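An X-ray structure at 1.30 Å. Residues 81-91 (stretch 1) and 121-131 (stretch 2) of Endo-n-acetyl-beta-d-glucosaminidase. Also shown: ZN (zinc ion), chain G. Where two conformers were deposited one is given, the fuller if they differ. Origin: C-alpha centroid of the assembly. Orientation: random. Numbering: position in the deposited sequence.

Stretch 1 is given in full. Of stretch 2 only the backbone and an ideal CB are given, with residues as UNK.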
ATOM      1  N   MET A  81      -6.495  -1.229   1.040  1.00  4.39           N
ATOM      2  CA  MET A  81      -5.602  -1.517   2.157  1.00  4.62           C
ATOM      3  C   MET A  81      -6.452  -1.553   3.403  1.00  3.96           C
ATOM      4  O   MET A  81      -7.356  -0.722   3.575  1.00  4.61           O
ATOM      5  CB  MET A  81      -4.495  -0.479   2.287  1.00  4.34           C
ATOM      6  CG  MET A  81      -3.632  -0.636   3.526  1.00  5.13           C
ATOM      7  SD  MET A  81      -4.179   0.378   4.937  1.00  5.54           S
ATOM      8  CE  MET A  81      -3.347   1.923   4.538  1.00  7.24           C
ATOM      9  N   VAL A  82      -6.181  -2.545   4.238  1.00  4.60           N
ATOM     10  CA  VAL A  82      -6.786  -2.661   5.561  1.00  5.41           C
ATOM     11  C   VAL A  82      -5.694  -2.474   6.620  1.00  5.66           C
ATOM     12  O   VAL A  82      -4.554  -2.946   6.455  1.00  5.77           O
ATOM     13  CB  VAL A  82      -7.541  -4.023   5.723  1.00  5.10           C
ATOM     14  CG1 VAL A  82      -6.617  -5.204   5.491  1.00  6.75           C
ATOM     15  CG2 VAL A  82      -8.246  -4.134   7.080  1.00  6.43           C
ATOM     16  N   GLY A  83      -6.049  -1.770   7.694  1.00  6.43           N
ATOM     17  CA  GLY A  83      -5.123  -1.504   8.791  1.00  7.46           C
ATOM     18  C   GLY A  83      -4.687  -0.061   8.851  1.00  7.95           C
ATOM     19  O   GLY A  83      -5.527   0.842   8.973  1.00  8.01           O
ATOM     20  N   GLY A  84      -3.381   0.162   8.735  1.00  8.21           N
ATOM     21  CA  GLY A  84      -2.799   1.485   8.898  1.00  8.94           C
ATOM     22  C   GLY A  84      -2.792   1.912  10.354  1.00  9.18           C
ATOM     23  O   GLY A  84      -2.739   1.081  11.265  1.00  9.42           O
ATOM     24  N   ALA A  85      -2.873   3.222  10.565  1.00 10.47           N
ATOM     25  CA  ALA A  85      -2.694   3.827  11.889  1.00 11.05           C
ATOM     26  C   ALA A  85      -3.730   3.410  12.944  1.00 10.99           C
ATOM     27  O   ALA A  85      -3.385   3.238  14.109  1.00 11.52           O
ATOM     28  CB  ALA A  85      -2.652   5.351  11.768  1.00 11.66           C
ATOM     29  N   ALA A  86      -4.988   3.254  12.537  1.00 10.53           N
ATOM     30  CA  ALA A  86      -6.050   2.973  13.499  1.00 10.98           C
ATOM     31  C   ALA A  86      -5.976   1.512  13.958  1.00 10.46           C
ATOM     32  O   ALA A  86      -6.080   0.604  13.135  1.00 10.70           O
ATOM     33  CB  ALA A  86      -7.399   3.293  12.902  1.00 11.61           C
ATOM     34  N   PRO A  87      -5.780   1.276  15.274  1.00 10.24           N
ATOM     35  CA  PRO A  87      -5.708  -0.101  15.763  1.00  9.69           C
ATOM     36  C   PRO A  87      -7.065  -0.778  15.694  1.00  8.99           C
ATOM     37  O   PRO A  87      -8.095  -0.099  15.702  1.00  9.39           O
ATOM     38  CB  PRO A  87      -5.316   0.058  17.242  1.00  9.79           C
ATOM     39  CG  PRO A  87      -4.838   1.441  17.394  1.00 11.34           C
ATOM     40  CD  PRO A  87      -5.575   2.247  16.364  1.00 10.24           C
ATOM     41  N   GLY A  88      -7.073  -2.103  15.630  1.00  8.92           N
ATOM     42  CA  GLY A  88      -8.317  -2.850  15.715  1.00  8.84           C
ATOM     43  C   GLY A  88      -8.527  -3.945  14.687  1.00  8.82           C
ATOM     44  O   GLY A  88      -9.308  -4.869  14.927  1.00  9.10           O
ATOM     45  N   SER A  89      -7.830  -3.866  13.551  1.00  7.98           N
ATOM     46  CA  SER A  89      -8.053  -4.815  12.462  1.00  7.68           C
ATOM     47  C   SER A  89      -7.287  -6.130  12.627  1.00  7.61           C
ATOM     48  O   SER A  89      -7.680  -7.143  12.053  1.00  7.94           O
ATOM     49  CB  SER A  89      -7.704  -4.193  11.104  1.00  7.62           C
ATOM     50  OG  SER A  89      -8.559  -3.108  10.798  1.00  7.05           O
ATOM     51  N   PHE A  90      -6.211  -6.106  13.415  1.00  7.74           N
ATOM     52  CA  PHE A  90      -5.275  -7.236  13.471  1.00  7.90           C
ATOM     53  C   PHE A  90      -5.049  -7.757  14.881  1.00  8.47           C
ATOM     54  O   PHE A  90      -4.045  -8.422  15.144  1.00  8.64           O
ATOM     55  CB  PHE A  90      -3.920  -6.851  12.845  1.00  7.82           C
ATOM     56  CG  PHE A  90      -4.020  -6.338  11.434  1.00  7.27           C
ATOM     57  CD1 PHE A  90      -4.515  -7.141  10.402  1.00  7.41           C
ATOM     58  CD2 PHE A  90      -3.623  -5.041  11.140  1.00  7.93           C
ATOM     59  CE1 PHE A  90      -4.609  -6.650   9.103  1.00  8.42           C
ATOM     60  CE2 PHE A  90      -3.720  -4.552   9.853  1.00  8.59           C
ATOM     61  CZ  PHE A  90      -4.209  -5.346   8.843  1.00  8.16           C
ATOM     62  N   ASN A  91      -5.966  -7.456  15.794  1.00  9.06           N
ATOM     63  CA  ASN A  91      -5.796  -7.910  17.168  1.00  9.79           C
ATOM     64  C   ASN A  91      -6.567  -9.200  17.455  1.00  9.31           C
ATOM     65  O   ASN A  91      -7.214  -9.765  16.571  1.00  8.52           O
ATOM     66  CB  ASN A  91      -6.068  -6.785  18.192  1.00 10.32           C
ATOM     67  CG  ASN A  91      -7.527  -6.328  18.224  1.00 10.55           C
ATOM     68  OD1 ASN A  91      -7.817  -5.169  18.547  1.00 13.65           O
ATOM     69  ND2 ASN A  91      -8.435  -7.221  17.918  1.00  9.95           N
ATOM     70  N   UNK A 121      -6.984  -6.415  -5.320  1.00  4.85           N
ATOM     71  CA  UNK A 121      -5.949  -6.793  -4.379  1.00  5.12           C
ATOM     72  C   UNK A 121      -6.211  -6.170  -3.036  1.00  4.87           C
ATOM     73  O   UNK A 121      -7.090  -5.325  -2.877  1.00  5.42           O
ATOM     74  CB  UNK A 121      -4.567  -6.386  -4.894  1.00  5.12           C
ATOM     75  N   UNK A 122      -5.456  -6.636  -2.055  1.00  4.44           N
ATOM     76  CA  UNK A 122      -5.519  -6.131  -0.698  1.00  4.22           C
ATOM     77  C   UNK A 122      -4.113  -5.996  -0.110  1.00  3.94           C
ATOM     78  O   UNK A 122      -3.331  -6.946  -0.117  1.00  4.57           O
ATOM     79  CB  UNK A 122      -6.380  -7.049   0.172  1.00  4.22           C
ATOM     80  N   UNK A 123      -3.842  -4.800   0.420  1.00  4.12           N
ATOM     81  CA  UNK A 123      -2.617  -4.483   1.151  1.00  4.47           C
ATOM     82  C   UNK A 123      -2.927  -4.627   2.633  1.00  4.28           C
ATOM     83  O   UNK A 123      -3.901  -4.064   3.134  1.00  4.71           O
ATOM     84  CB  UNK A 123      -2.105  -3.080   0.821  1.00  4.47           C
ATOM     85  N   UNK A 124      -2.112  -5.434   3.309  1.00  4.64           N
ATOM     86  CA  UNK A 124      -2.228  -5.639   4.755  0.50  4.94           C
ATOM     87  C   UNK A 124      -1.162  -4.785   5.424  1.00  5.14           C
ATOM     88  O   UNK A 124       0.011  -5.170   5.494  1.00  5.09           O
ATOM     89  CB  UNK A 124      -2.076  -7.114   5.133  0.50  4.94           C
ATOM     90  N   UNK A 125      -1.577  -3.596   5.869  1.00  4.89           N
ATOM     91  CA  UNK A 125      -0.668  -2.606   6.454  1.00  4.96           C
ATOM     92  C   UNK A 125      -0.754  -2.716   7.961  1.00  5.00           C
ATOM     93  O   UNK A 125      -1.589  -2.089   8.609  1.00  5.95           O
ATOM     94  CB  UNK A 125      -1.005  -1.187   5.990  1.00  4.96           C
ATOM     95  N   UNK A 126       0.091  -3.570   8.515  1.00  5.32           N
ATOM     96  CA  UNK A 126      -0.036  -3.985   9.906  1.00  5.45           C
ATOM     97  C   UNK A 126       0.847  -3.103  10.779  1.00  5.88           C
ATOM     98  O   UNK A 126       2.078  -3.200  10.752  1.00  5.65           O
ATOM     99  CB  UNK A 126       0.336  -5.460  10.074  1.00  5.45           C
ATOM    100  N   UNK A 127       0.210  -2.193  11.505  1.00  6.49           N
ATOM    101  CA  UNK A 127       0.935  -1.217  12.305  1.00  7.18           C
ATOM    102  C   UNK A 127       0.778  -1.451  13.814  1.00  7.35           C
ATOM    103  O   UNK A 127       1.222  -0.628  14.619  1.00  7.46           O
ATOM    104  CB  UNK A 127       0.458   0.192  11.949  1.00  7.18           C
ATOM    105  N   UNK A 128       0.158  -2.566  14.194  1.00  8.28           N
ATOM    106  CA  UNK A 128       0.132  -3.013  15.598  1.00  8.24           C
ATOM    107  C   UNK A 128       0.499  -4.492  15.586  1.00  8.64           C
ATOM    108  O   UNK A 128       0.407  -5.123  14.534  1.00  8.40           O
ATOM    109  CB  UNK A 128      -1.231  -2.778  16.253  1.00  8.24           C
ATOM    110  N   UNK A 129       0.914  -5.056  16.741  1.00  9.38           N
ATOM    111  CA  UNK A 129       1.357  -6.458  16.717  1.00  9.34           C
ATOM    112  C   UNK A 129       0.274  -7.467  16.328  1.00  8.81           C
ATOM    113  O   UNK A 129      -0.872  -7.381  16.799  1.00  9.24           O
ATOM    114  CB  UNK A 129       1.905  -6.834  18.095  1.00  9.34           C
ATOM    115  N   UNK A 130       0.648  -8.393  15.448  1.00  8.32           N
ATOM    116  CA  UNK A 130      -0.179  -9.539  15.063  1.00  7.53           C
ATOM    117  C   UNK A 130       0.713 -10.773  15.131  1.00  7.01           C
ATOM    118  O   UNK A 130       1.893 -10.695  14.772  1.00  6.55           O
ATOM    119  CB  UNK A 130      -0.786  -9.362  13.670  1.00  7.53           C
ATOM    120  N   UNK A 131       0.164 -11.900  15.580  1.00  6.89           N
ATOM    121  CA  UNK A 131       0.942 -13.133  15.701  1.00  6.98           C
ATOM    122  C   UNK A 131       1.386 -13.625  14.340  1.00  6.71           C
ATOM    123  O   UNK A 131       0.757 -13.323  13.316  1.00  6.90           O
ATOM    124  CB  UNK A 131       0.130 -14.218  16.411  1.00  6.98           C
TER
HETATM  125 ZN    ZN G1291       0.751   4.242   8.055  0.75  9.12          ZN

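Position 121 has an ideal CB with no atom of stretch 1 within 5.5 Å, so the visible atoms exclude little; it is Gly121. At 122 the CB points sideways and again meets nothing within 5.5 Å, so only a long side chain could reach the strand; Met122 does, its SD lying 3.8 Å from Val82 CG1.

Position 123 pairs in parallel register with Met81 (CA-CA 4.3 Å), and its ideal CB sits 3.8 Å from Met81 CB on the same sheet face. Its O accepts from Val82 N at 3.0 Å (159°). A short polar or small apolar group would suit; Asp123 is found, with OD2 3.4 Å from Met81 CG and both carboxylate oxygens hydrogen-bonded elsewhere in the structure.

Position 124 turns to the other face, with Val82; its ideal CB is 4.9 Å from Val82 CG1 and 4.6 Å from Phe90 CZ. This apolar setting suits a branched aliphatic. Leu124 places CD1 3.5 Å from Val82 CG1.

At 125 N donates to Val82 O (3.1 Å), and O accepts from Gly84 N (2.9 Å, 166°). That O would lie 2.3 Å from an ideal CB on Gly83, a clash that glycine avoids. The position's own CB, 3.6 Å from Met81 CG, leaves room for a modest side chain; Asp125 brings OD2 3.4 Å from Met81 CE.

Position 126 has its CB 4.1 Å from Phe90 CD2, favouring a compact aliphatic. Val126 sets CG2 over the ring face, 3.8 Å from the Phe90 centroid and 12° off its normal, a CH-pi contact.

Position 127 points toward stretch 1, its CB 3.4 Å from Gly84 O, with the zinc ion beyond. An acidic or other metal-binding side chain is plausible; Glu127 binds ZN through OE2 at 2.0 Å, while water 4 donates to OE1 (2.8 Å).

At 128 CA-to-CB also points toward stretch 1, the ideal CB 5.1 Å from Pro87 CB, where the loop offers the carbonyl Gly84 O and the amide Gly88 N. A long side chain carrying both donor and acceptor would suit. Gln128 NE2 makes a weak hydrogen bond to Gly84 O (3.4 Å), and water 3 joins OE1 (2.8 Å) to Gly88 N (2.9 Å).

Position 129 points away, and its phi of -63° permits proline; it is Pro129. At 130 the CB, 3.7 Å from Phe90 O, points toward the loop, favouring a flexible apolar chain. Met130 SD lies 3.9 Å from Phe90 CB and obliquely to the ring. Position 131 is unconstrained here; Ser131 caps the following helix.

Stretch 2 121-131: GMDLDVEQPMS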
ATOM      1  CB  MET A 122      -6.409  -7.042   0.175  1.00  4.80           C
ATOM      2  CG  MET A 122      -6.636  -6.542   1.612  1.00  5.93           C
ATOM      3  SD  MET A 122      -7.427  -4.923   1.774  1.00  7.64           S
ATOM      4  CE  MET A 122      -8.837  -5.157   0.703  1.00  7.22           C
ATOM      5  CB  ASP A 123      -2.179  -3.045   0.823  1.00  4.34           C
ATOM      6  CG  ASP A 123      -0.838  -2.655   1.424  1.00  4.80           C
ATOM      7  OD1 ASP A 123       0.156  -3.412   1.337  1.00  4.74           O
ATOM      8  OD2 ASP A 123      -0.758  -1.534   1.967  1.00  6.62           O
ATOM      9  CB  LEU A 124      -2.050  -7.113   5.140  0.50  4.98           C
ATOM     10  CG  LEU A 124      -2.953  -8.198   4.539  0.50  6.40           C
ATOM     11  CD1 LEU A 124      -4.423  -7.833   4.572  0.50  4.68           C
ATOM     12  CD2 LEU A 124      -2.548  -8.543   3.136  0.50  6.48           C
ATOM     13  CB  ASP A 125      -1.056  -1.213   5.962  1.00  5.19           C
ATOM     14  CG  ASP A 125      -0.087  -0.124   6.379  1.00  5.48           C
ATOM     15  OD1 ASP A 125       0.892  -0.365   7.119  1.00  5.57           O
ATOM     16  OD2 ASP A 125      -0.355   1.034   5.967  1.00  7.85           O
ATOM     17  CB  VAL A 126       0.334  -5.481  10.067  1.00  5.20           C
ATOM     18  CG1 VAL A 126       0.164  -5.914  11.517  1.00  6.45           C
ATOM     19  CG2 VAL A 126      -0.526  -6.351   9.127  1.00  5.33           C
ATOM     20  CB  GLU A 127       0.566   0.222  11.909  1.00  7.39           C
ATOM     21  CG  GLU A 127       0.957   0.620  10.490  1.00  9.31           C
ATOM     22  CD  GLU A 127       0.648   2.080  10.176  1.00  9.59           C
ATOM     23  OE1 GLU A 127       0.507   2.886  11.118  1.00  9.76           O
ATOM     24  OE2 GLU A 127       0.551   2.425   8.986  1.00  9.26           O
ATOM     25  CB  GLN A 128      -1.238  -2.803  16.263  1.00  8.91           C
ATOM     26  CG  GLN A 128      -1.748  -1.373  16.234  1.00  9.31           C
ATOM     27  CD  GLN A 128      -2.398  -1.004  14.902  1.00  9.01           C
ATOM     28  OE1 GLN A 128      -3.068  -1.822  14.271  1.00  9.07           O
ATOM     29  NE2 GLN A 128      -2.197   0.238  14.478  1.00 10.51           N
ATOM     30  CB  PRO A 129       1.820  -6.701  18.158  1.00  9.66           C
ATOM     31  CG  PRO A 129       2.239  -5.345  18.633  1.00 10.86           C
ATOM     32  CD  PRO A 129       1.220  -4.415  18.035  1.00  9.93           C
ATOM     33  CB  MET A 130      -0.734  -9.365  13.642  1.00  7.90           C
ATOM     34  CG  MET A 130      -1.697 -10.443  13.213  1.00  7.36           C
ATOM     35  SD  MET A 130      -2.277 -10.164  11.536  1.00  8.14           S
ATOM     36  CE  MET A 130      -3.805 -11.119  11.541  1.00 10.35           C
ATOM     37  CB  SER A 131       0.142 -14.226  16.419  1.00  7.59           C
ATOM     38  OG  SER A 131      -0.900 -14.709  15.585  1.00  8.03           O
TER
HETATM   39  O   HOH W   1      -2.693  -1.699  11.518  1.00  8.80           O
HETATM   40  O   HOH W   2      -5.730  -2.129  12.528  1.00  7.55           O
HETATM   41  O   HOH W   3      -4.809  -3.856  15.160  1.00  9.02           O
HETATM   42  O   HOH W   4       0.110   5.160   9.575  0.50  7.12           O
HETATM   43  O   HOH W   5       2.967   4.391   8.397  0.75  9.36           O
HETATM   44  O   HOH W   6      -1.259   4.204   7.326  1.00 16.20           O
HETATM   45  O   HOH W   7       0.916   6.193   7.112  1.00 14.11           O
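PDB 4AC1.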